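Local coordinates for Cry23AA1 (Bacillus thuringiensis, PDB 4RHZ), which is a probable pore-forming insecticidal toxin of the aerolysin family that binds zinc and forms a binary complex with Cry37Aa1, at residues A[14-27]-A[173-187]. Numbering follows the deposited sequence. Where two conformers were deposited one is given.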
ATOM      1  N   MET A  14      11.130 -43.181 -11.005  1.00 38.50           N
ATOM      2  CA  MET A  14      11.089 -44.478 -11.589  1.00 37.85           C
ATOM      3  C   MET A  14      12.291 -44.731 -12.488  1.00 38.55           C
ATOM      4  O   MET A  14      12.798 -45.837 -12.533  1.00 37.81           O
ATOM      5  CB  MET A  14       9.814 -44.695 -12.390  1.00 37.03           C
ATOM      6  CG  MET A  14       8.580 -44.930 -11.578  1.00 35.28           C
ATOM      7  SD  MET A  14       8.607 -46.346 -10.435  1.00 37.14           S
ATOM      8  CE  MET A  14       8.356 -47.629 -11.674  1.00 35.11           C
ATOM      9  N   LYS A  15      12.686 -43.752 -13.276  1.00 38.71           N
ATOM     10  CA  LYS A  15      13.809 -43.953 -14.171  1.00 39.57           C
ATOM     11  C   LYS A  15      15.105 -44.118 -13.384  1.00 40.89           C
ATOM     12  O   LYS A  15      15.915 -44.933 -13.740  1.00 40.45           O
ATOM     13  CB  LYS A  15      13.947 -42.839 -15.170  1.00 38.20           C
ATOM     14  CG  LYS A  15      12.831 -42.866 -16.200  1.00 40.33           C
ATOM     15  CD  LYS A  15      12.987 -41.839 -17.330  1.00 38.00           C
ATOM     16  CE  LYS A  15      11.750 -41.897 -18.216  1.00 40.12           C
ATOM     17  NZ  LYS A  15      11.686 -40.815 -19.261  1.00 46.93           N
ATOM     18  N   GLU A  16      15.271 -43.364 -12.310  1.00 41.79           N
ATOM     19  CA  GLU A  16      16.514 -43.406 -11.590  1.00 44.22           C
ATOM     20  C   GLU A  16      16.637 -44.675 -10.780  1.00 44.55           C
ATOM     21  O   GLU A  16      17.725 -45.256 -10.700  1.00 45.51           O
ATOM     22  CB  GLU A  16      16.706 -42.187 -10.667  1.00 43.98           C
ATOM     23  CG  GLU A  16      17.072 -40.917 -11.507  1.00 47.92           C
ATOM     24  CD  GLU A  16      17.303 -39.677 -10.649  1.00 53.21           C
ATOM     25  OE1 GLU A  16      17.003 -39.706  -9.418  1.00 53.19           O
ATOM     26  OE2 GLU A  16      17.829 -38.688 -11.207  1.00 53.46           O
ATOM     27  N   VAL A  17      15.532 -45.101 -10.183  1.00 43.14           N
ATOM     28  CA  VAL A  17      15.588 -46.158  -9.237  1.00 41.51           C
ATOM     29  C   VAL A  17      15.602 -47.525  -9.928  1.00 41.51           C
ATOM     30  O   VAL A  17      16.348 -48.415  -9.487  1.00 40.52           O
ATOM     31  CB  VAL A  17      14.446 -46.069  -8.242  1.00 42.69           C
ATOM     32  CG1 VAL A  17      14.275 -47.419  -7.469  1.00 40.72           C
ATOM     33  CG2 VAL A  17      14.690 -44.879  -7.267  1.00 41.94           C
ATOM     34  N   TYR A  18      14.820 -47.664 -11.002  1.00 39.70           N
ATOM     35  CA  TYR A  18      14.611 -48.946 -11.669  1.00 39.03           C
ATOM     36  C   TYR A  18      15.311 -49.038 -13.001  1.00 39.36           C
ATOM     37  O   TYR A  18      15.322 -50.108 -13.611  1.00 40.32           O
ATOM     38  CB  TYR A  18      13.085 -49.251 -11.862  1.00 38.21           C
ATOM     39  CG  TYR A  18      12.419 -49.436 -10.519  1.00 38.65           C
ATOM     40  CD1 TYR A  18      12.721 -50.527  -9.732  1.00 34.57           C
ATOM     41  CD2 TYR A  18      11.587 -48.461  -9.982  1.00 38.03           C
ATOM     42  CE1 TYR A  18      12.187 -50.686  -8.476  1.00 35.69           C
ATOM     43  CE2 TYR A  18      11.055 -48.613  -8.717  1.00 38.73           C
ATOM     44  CZ  TYR A  18      11.346 -49.751  -7.974  1.00 37.16           C
ATOM     45  OH  TYR A  18      10.851 -49.923  -6.701  1.00 37.36           O
ATOM     46  N   GLY A  19      15.851 -47.934 -13.505  1.00 39.00           N
ATOM     47  CA  GLY A  19      16.431 -47.962 -14.874  1.00 37.89           C
ATOM     48  C   GLY A  19      15.363 -48.020 -15.942  1.00 39.20           C
ATOM     49  O   GLY A  19      15.667 -48.248 -17.102  1.00 39.53           O
ATOM     50  N   ALA A  20      14.089 -47.768 -15.592  1.00 39.68           N
ATOM     51  CA  ALA A  20      13.031 -47.702 -16.627  1.00 39.40           C
ATOM     52  C   ALA A  20      13.375 -46.620 -17.627  1.00 39.94           C
ATOM     53  O   ALA A  20      13.991 -45.663 -17.257  1.00 39.86           O
ATOM     54  CB  ALA A  20      11.645 -47.413 -15.982  1.00 39.78           C
ATOM     55  N   THR A  21      12.998 -46.776 -18.897  1.00 40.92           N
ATOM     56  CA  THR A  21      13.238 -45.755 -19.903  1.00 40.59           C
ATOM     57  C   THR A  21      11.938 -45.136 -20.355  1.00 41.05           C
ATOM     58  O   THR A  21      11.950 -44.148 -21.052  1.00 41.30           O
ATOM     59  CB  THR A  21      13.917 -46.322 -21.197  1.00 41.57           C
ATOM     60  OG1 THR A  21      13.238 -47.511 -21.641  1.00 40.41           O
ATOM     61  CG2 THR A  21      15.404 -46.597 -20.939  1.00 40.99           C
ATOM     62  N   THR A  22      10.827 -45.744 -19.946  1.00 39.95           N
ATOM     63  CA  THR A  22       9.497 -45.337 -20.287  1.00 39.22           C
ATOM     64  C   THR A  22       8.727 -45.589 -18.964  1.00 39.42           C
ATOM     65  O   THR A  22       8.942 -46.647 -18.329  1.00 38.22           O
ATOM     66  CB  THR A  22       9.036 -46.170 -21.493  1.00 39.40           C
ATOM     67  OG1 THR A  22       9.301 -45.440 -22.696  1.00 43.68           O
ATOM     68  CG2 THR A  22       7.664 -46.410 -21.508  1.00 39.98           C
ATOM     69  N   VAL A  23       7.886 -44.617 -18.524  1.00 37.38           N
ATOM     70  CA  VAL A  23       7.128 -44.734 -17.282  1.00 35.52           C
ATOM     71  C   VAL A  23       5.672 -44.291 -17.452  1.00 36.89           C
ATOM     72  O   VAL A  23       5.366 -43.269 -18.126  1.00 36.17           O
ATOM     73  CB  VAL A  23       7.682 -43.844 -16.188  1.00 36.69           C
ATOM     74  CG1 VAL A  23       6.778 -43.871 -14.924  1.00 32.05           C
ATOM     75  CG2 VAL A  23       9.133 -44.137 -15.881  1.00 33.25           C
ATOM     76  N   LYS A  24       4.771 -45.070 -16.874  1.00 35.35           N
ATOM     77  CA  LYS A  24       3.405 -44.689 -16.844  1.00 35.52           C
ATOM     78  C   LYS A  24       2.892 -44.784 -15.410  1.00 34.82           C
ATOM     79  O   LYS A  24       3.022 -45.900 -14.773  1.00 34.42           O
ATOM     80  CB  LYS A  24       2.615 -45.595 -17.749  1.00 37.66           C
ATOM     81  CG  LYS A  24       1.388 -44.942 -18.284  1.00 40.49           C
ATOM     82  CD  LYS A  24       0.189 -45.376 -17.508  1.00 49.56           C
ATOM     83  CE  LYS A  24      -0.651 -46.341 -18.356  1.00 52.92           C
ATOM     84  NZ  LYS A  24      -2.090 -45.897 -18.278  1.00 57.06           N
ATOM     85  N   SER A  25       2.410 -43.638 -14.883  1.00 31.45           N
ATOM     86  CA  SER A  25       1.794 -43.553 -13.533  1.00 31.51           C
ATOM     87  C   SER A  25       0.298 -43.239 -13.550  1.00 31.40           C
ATOM     88  O   SER A  25      -0.184 -42.633 -14.452  1.00 32.07           O
ATOM     89  CB  SER A  25       2.508 -42.543 -12.594  1.00 30.77           C
ATOM     90  OG  SER A  25       2.733 -41.232 -13.164  1.00 33.00           O
ATOM     91  N   THR A  26      -0.404 -43.592 -12.493  1.00 32.23           N
ATOM     92  CA  THR A  26      -1.815 -43.399 -12.358  1.00 33.53           C
ATOM     93  C   THR A  26      -2.021 -43.130 -10.901  1.00 33.20           C
ATOM     94  O   THR A  26      -1.482 -43.810 -10.063  1.00 33.57           O
ATOM     95  CB  THR A  26      -2.564 -44.687 -12.731  1.00 34.92           C
ATOM     96  OG1 THR A  26      -2.297 -44.956 -14.126  1.00 40.70           O
ATOM     97  CG2 THR A  26      -4.034 -44.482 -12.637  1.00 37.40           C
ATOM     98  N   TYR A  27      -2.789 -42.108 -10.597  1.00 33.45           N
ATOM     99  CA  TYR A  27      -3.133 -41.779  -9.214  1.00 34.16           C
ATOM    100  C   TYR A  27      -3.999 -42.871  -8.686  1.00 34.63           C
ATOM    101  O   TYR A  27      -4.922 -43.276  -9.349  1.00 34.94           O
ATOM    102  CB  TYR A  27      -3.833 -40.371  -9.119  1.00 32.61           C
ATOM    103  CG  TYR A  27      -2.823 -39.252  -9.245  1.00 29.42           C
ATOM    104  CD1 TYR A  27      -2.607 -38.616 -10.426  1.00 26.61           C
ATOM    105  CD2 TYR A  27      -2.087 -38.834  -8.153  1.00 29.98           C
ATOM    106  CE1 TYR A  27      -1.630 -37.585 -10.545  1.00 23.53           C
ATOM    107  CE2 TYR A  27      -1.171 -37.799  -8.273  1.00 28.69           C
ATOM    108  CZ  TYR A  27      -0.948 -37.190  -9.465  1.00 26.84           C
ATOM    109  OH  TYR A  27       0.016 -36.140  -9.542  1.00 30.93           O
ATOM    110  N   LEU A 173       0.702 -43.317  -6.081  1.00 31.34           N
ATOM    111  CA  LEU A 173       0.535 -43.535  -7.509  1.00 31.48           C
ATOM    112  C   LEU A 173       0.926 -44.987  -7.791  1.00 31.57           C
ATOM    113  O   LEU A 173       1.876 -45.534  -7.187  1.00 30.10           O
ATOM    114  CB  LEU A 173       1.434 -42.597  -8.341  1.00 29.76           C
ATOM    115  CG  LEU A 173       0.926 -41.144  -8.315  1.00 29.56           C
ATOM    116  CD1 LEU A 173       1.495 -40.459  -7.028  1.00 30.67           C
ATOM    117  CD2 LEU A 173       1.307 -40.411  -9.602  1.00 30.33           C
ATOM    118  N   PHE A 174       0.206 -45.563  -8.739  1.00 32.26           N
ATOM    119  CA  PHE A 174       0.555 -46.811  -9.281  1.00 32.45           C
ATOM    120  C   PHE A 174       1.486 -46.596 -10.433  1.00 33.23           C
ATOM    121  O   PHE A 174       1.080 -46.005 -11.415  1.00 33.78           O
ATOM    122  CB  PHE A 174      -0.684 -47.613  -9.715  1.00 32.76           C
ATOM    123  CG  PHE A 174      -0.327 -49.044 -10.134  1.00 32.58           C
ATOM    124  CD1 PHE A 174       0.311 -49.901  -9.232  1.00 31.89           C
ATOM    125  CD2 PHE A 174      -0.504 -49.459 -11.406  1.00 29.54           C
ATOM    126  CE1 PHE A 174       0.689 -51.178  -9.584  1.00 31.55           C
ATOM    127  CE2 PHE A 174      -0.112 -50.737 -11.781  1.00 33.50           C
ATOM    128  CZ  PHE A 174       0.473 -51.607 -10.856  1.00 31.67           C
ATOM    129  N   CYS A 175       2.720 -47.092 -10.351  1.00 32.58           N
ATOM    130  CA  CYS A 175       3.714 -46.815 -11.411  1.00 33.32           C
ATOM    131  C   CYS A 175       4.263 -48.059 -12.166  1.00 33.76           C
ATOM    132  O   CYS A 175       4.730 -49.046 -11.560  1.00 34.65           O
ATOM    133  CB  CYS A 175       4.885 -45.940 -10.883  1.00 32.71           C
ATOM    134  SG  CYS A 175       4.395 -44.766  -9.518  1.00 35.97           S
ATOM    135  N   ARG A 176       4.190 -47.975 -13.482  1.00 32.64           N
ATOM    136  CA  ARG A 176       4.645 -48.975 -14.379  1.00 33.01           C
ATOM    137  C   ARG A 176       5.913 -48.456 -15.053  1.00 34.18           C
ATOM    138  O   ARG A 176       5.865 -47.427 -15.711  1.00 35.27           O
ATOM    139  CB  ARG A 176       3.542 -49.276 -15.439  1.00 32.72           C
ATOM    140  CG  ARG A 176       2.124 -49.789 -14.876  1.00 34.84           C
ATOM    141  CD  ARG A 176       1.099 -49.950 -16.032  1.00 37.01           C
ATOM    142  NE  ARG A 176      -0.181 -50.619 -15.729  1.00 40.51           N
ATOM    143  CZ  ARG A 176      -1.325 -49.993 -15.345  1.00 42.69           C
ATOM    144  NH1 ARG A 176      -1.309 -48.661 -15.159  1.00 38.57           N
ATOM    145  NH2 ARG A 176      -2.489 -50.685 -15.135  1.00 28.92           N
ATOM    146  N   GLY A 177       7.049 -49.152 -14.877  1.00 35.47           N
ATOM    147  CA  GLY A 177       8.287 -48.852 -15.583  1.00 36.65           C
ATOM    148  C   GLY A 177       8.562 -49.875 -16.670  1.00 38.36           C
ATOM    149  O   GLY A 177       8.345 -51.053 -16.466  1.00 41.08           O
ATOM    150  N   TYR A 178       9.020 -49.434 -17.824  1.00 38.98           N
ATOM    151  CA  TYR A 178       9.347 -50.299 -18.920  1.00 40.54           C
ATOM    152  C   TYR A 178      10.739 -50.004 -19.378  1.00 41.74           C
ATOM    153  O   TYR A 178      11.211 -48.876 -19.223  1.00 42.34           O
ATOM    154  CB  TYR A 178       8.444 -50.066 -20.121  1.00 39.81           C
ATOM    155  CG  TYR A 178       7.000 -50.092 -19.805  1.00 41.36           C
ATOM    156  CD1 TYR A 178       6.226 -51.229 -20.014  1.00 37.16           C
ATOM    157  CD2 TYR A 178       6.380 -48.929 -19.258  1.00 42.51           C
ATOM    158  CE1 TYR A 178       4.817 -51.211 -19.698  1.00 40.70           C
ATOM    159  CE2 TYR A 178       5.059 -48.903 -18.927  1.00 37.62           C
ATOM    160  CZ  TYR A 178       4.267 -50.034 -19.151  1.00 42.23           C
ATOM    161  OH  TYR A 178       2.946 -49.903 -18.831  1.00 41.55           O
ATOM    162  N   ARG A 179      11.384 -51.053 -19.899  1.00 43.12           N
ATOM    163  CA  ARG A 179      12.753 -51.029 -20.437  0.50 44.03           C
ATOM    164  C   ARG A 179      12.837 -52.063 -21.580  1.00 45.18           C
ATOM    165  O   ARG A 179      12.378 -53.194 -21.407  1.00 45.25           O
ATOM    166  CB  ARG A 179      13.718 -51.409 -19.310  0.50 43.37           C
ATOM    167  CG  ARG A 179      15.187 -50.986 -19.497  0.50 42.94           C
ATOM    168  CD  ARG A 179      16.069 -51.935 -18.718  0.50 40.75           C
ATOM    169  NE  ARG A 179      17.263 -51.321 -18.167  0.50 40.30           N
ATOM    170  CZ  ARG A 179      17.510 -51.200 -16.864  0.50 40.18           C
ATOM    171  NH1 ARG A 179      16.613 -51.644 -15.965  0.50 34.84           N
ATOM    172  NH2 ARG A 179      18.659 -50.634 -16.465  0.50 37.58           N
ATOM    173  N   ASP A 180      13.401 -51.695 -22.724  1.00 47.80           N
ATOM    174  CA  ASP A 180      13.670 -52.691 -23.819  1.00 50.54           C
ATOM    175  C   ASP A 180      12.457 -53.558 -24.195  1.00 50.49           C
ATOM    176  O   ASP A 180      12.568 -54.801 -24.278  1.00 50.88           O
ATOM    177  CB  ASP A 180      14.849 -53.675 -23.468  1.00 51.23           C
ATOM    178  CG  ASP A 180      16.169 -52.958 -23.156  1.00 54.49           C
ATOM    179  OD1 ASP A 180      16.835 -53.365 -22.157  1.00 58.07           O
ATOM    180  OD2 ASP A 180      16.532 -51.999 -23.891  1.00 57.28           O
ATOM    181  N   GLY A 181      11.316 -52.914 -24.414  1.00 50.79           N
ATOM    182  CA  GLY A 181      10.117 -53.590 -24.905  1.00 49.20           C
ATOM    183  C   GLY A 181       9.337 -54.356 -23.834  1.00 48.93           C
ATOM    184  O   GLY A 181       8.405 -55.088 -24.176  1.00 49.77           O
ATOM    185  N   ALA A 182       9.724 -54.221 -22.557  1.00 46.88           N
ATOM    186  CA  ALA A 182       9.093 -54.986 -21.463  1.00 44.52           C
ATOM    187  C   ALA A 182       8.831 -54.153 -20.197  1.00 42.69           C
ATOM    188  O   ALA A 182       9.604 -53.231 -19.853  1.00 41.88           O
ATOM    189  CB  ALA A 182       9.969 -56.222 -21.093  1.00 44.54           C
ATOM    190  N   LEU A 183       7.778 -54.543 -19.476  1.00 40.84           N
ATOM    191  CA  LEU A 183       7.416 -53.952 -18.197  1.00 39.11           C
ATOM    192  C   LEU A 183       8.317 -54.571 -17.190  1.00 39.49           C
ATOM    193  O   LEU A 183       8.266 -55.775 -17.067  1.00 42.26           O
ATOM    194  CB  LEU A 183       5.957 -54.273 -17.858  1.00 37.06           C
ATOM    195  CG  LEU A 183       5.446 -53.768 -16.504  1.00 37.58           C
ATOM    196  CD1 LEU A 183       4.074 -53.083 -16.562  1.00 39.33           C
ATOM    197  CD2 LEU A 183       5.411 -54.830 -15.471  1.00 32.25           C
ATOM    198  N   ILE A 184       9.073 -53.784 -16.413  1.00 37.79           N
ATOM    199  CA  ILE A 184      10.033 -54.325 -15.437  1.00 35.32           C
ATOM    200  C   ILE A 184       9.639 -53.910 -14.031  1.00 34.52           C
ATOM    201  O   ILE A 184      10.280 -54.287 -13.064  1.00 34.50           O
ATOM    202  CB  ILE A 184      11.479 -53.756 -15.687  1.00 35.57           C
ATOM    203  CG1 ILE A 184      11.435 -52.202 -15.694  1.00 37.24           C
ATOM    204  CG2 ILE A 184      12.023 -54.284 -17.040  1.00 33.27           C
ATOM    205  CD1 ILE A 184      12.769 -51.446 -15.548  1.00 35.78           C
ATOM    206  N   ALA A 185       8.632 -53.055 -13.892  1.00 33.53           N
ATOM    207  CA  ALA A 185       8.255 -52.562 -12.524  1.00 32.11           C
ATOM    208  C   ALA A 185       6.795 -52.191 -12.468  1.00 32.00           C
ATOM    209  O   ALA A 185       6.274 -51.572 -13.393  1.00 33.74           O
ATOM    210  CB  ALA A 185       9.135 -51.381 -12.084  1.00 28.76           C
ATOM    211  N   ALA A 186       6.136 -52.589 -11.404  1.00 31.47           N
ATOM    212  CA  ALA A 186       4.780 -52.229 -11.175  1.00 31.96           C
ATOM    213  C   ALA A 186       4.625 -52.024  -9.703  1.00 33.00           C
ATOM    214  O   ALA A 186       4.237 -52.949  -9.003  1.00 31.78           O
ATOM    215  CB  ALA A 186       3.852 -53.316 -11.660  1.00 33.96           C
ATOM    216  N   VAL A 187       4.924 -50.792  -9.236  1.00 33.51           N
ATOM    217  CA  VAL A 187       5.005 -50.479  -7.805  1.00 33.27           C
ATOM    218  C   VAL A 187       4.135 -49.250  -7.375  1.00 35.48           C
ATOM    219  O   VAL A 187       3.700 -48.440  -8.197  1.00 35.44           O
ATOM    220  CB  VAL A 187       6.463 -50.200  -7.437  1.00 33.00           C
ATOM    221  CG1 VAL A 187       7.420 -51.458  -7.728  1.00 31.26           C
ATOM    222  CG2 VAL A 187       6.970 -49.029  -8.246  1.00 31.83           C
TER
HETATM  223  O   HOH W   1       0.521 -46.799 -14.162  1.00 31.38           O
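M14 lies across the face of the sheet that carries C175, A185 and V187. Its chain bends at chi2 (-58°) and chi3 (-77°), which brings SD and CE down onto the strands. SD touches C175 CB and V187 CG2, each at 3.8 Å. CE reaches over G177 N and stops 3.9 Å from A185 CB. One turn on, the Y18 ring takes A185 CB over one face, offset toward the rim. V17 CG1 covers the opposite face. I184 CD1 packs against the backbone of Y18 and A20. A20 CB rests on G177 CA at 3.7 Å, where the glycine has no side chain. At the far end, L173 CD2 sits over the Y27 ring, 3.9 Å from its centroid, a CH-pi contact. F31 meets the same ring edge-to-face.

Helix 6-18 covers this face of the sheet; I10 also touches C175, and N11 touches V23. Strand 22-27 runs antiparallel to the end of strand 146-179. A type I' turn from R179 to A182 links the latter to strand 182-190 as a beta hairpin. The contact lies at one end of the elongated aerolysin-type molecule, far from the zinc. Two classic bulges occur here. T21 and T22 both face Y178, and their N-H groups share Y178 O. I184 and A185 do the same with G177 O.

Beyond the bulge, K24 and R176 form a hydrogen-bonded pair, with R176 N to K24 O at 2.7 Å. On the opposite face of the sheet, which carries K24, R176 and F174, F174 CE2 lies over the R176 guanidinium. A water accepts from R176 NH1 (2.8 Å) and donates to K24 O and F174 O, holding the guanidinium near the backbone. K24 NZ is 4.2 Å from R176 NH1, so the two charges probably repel.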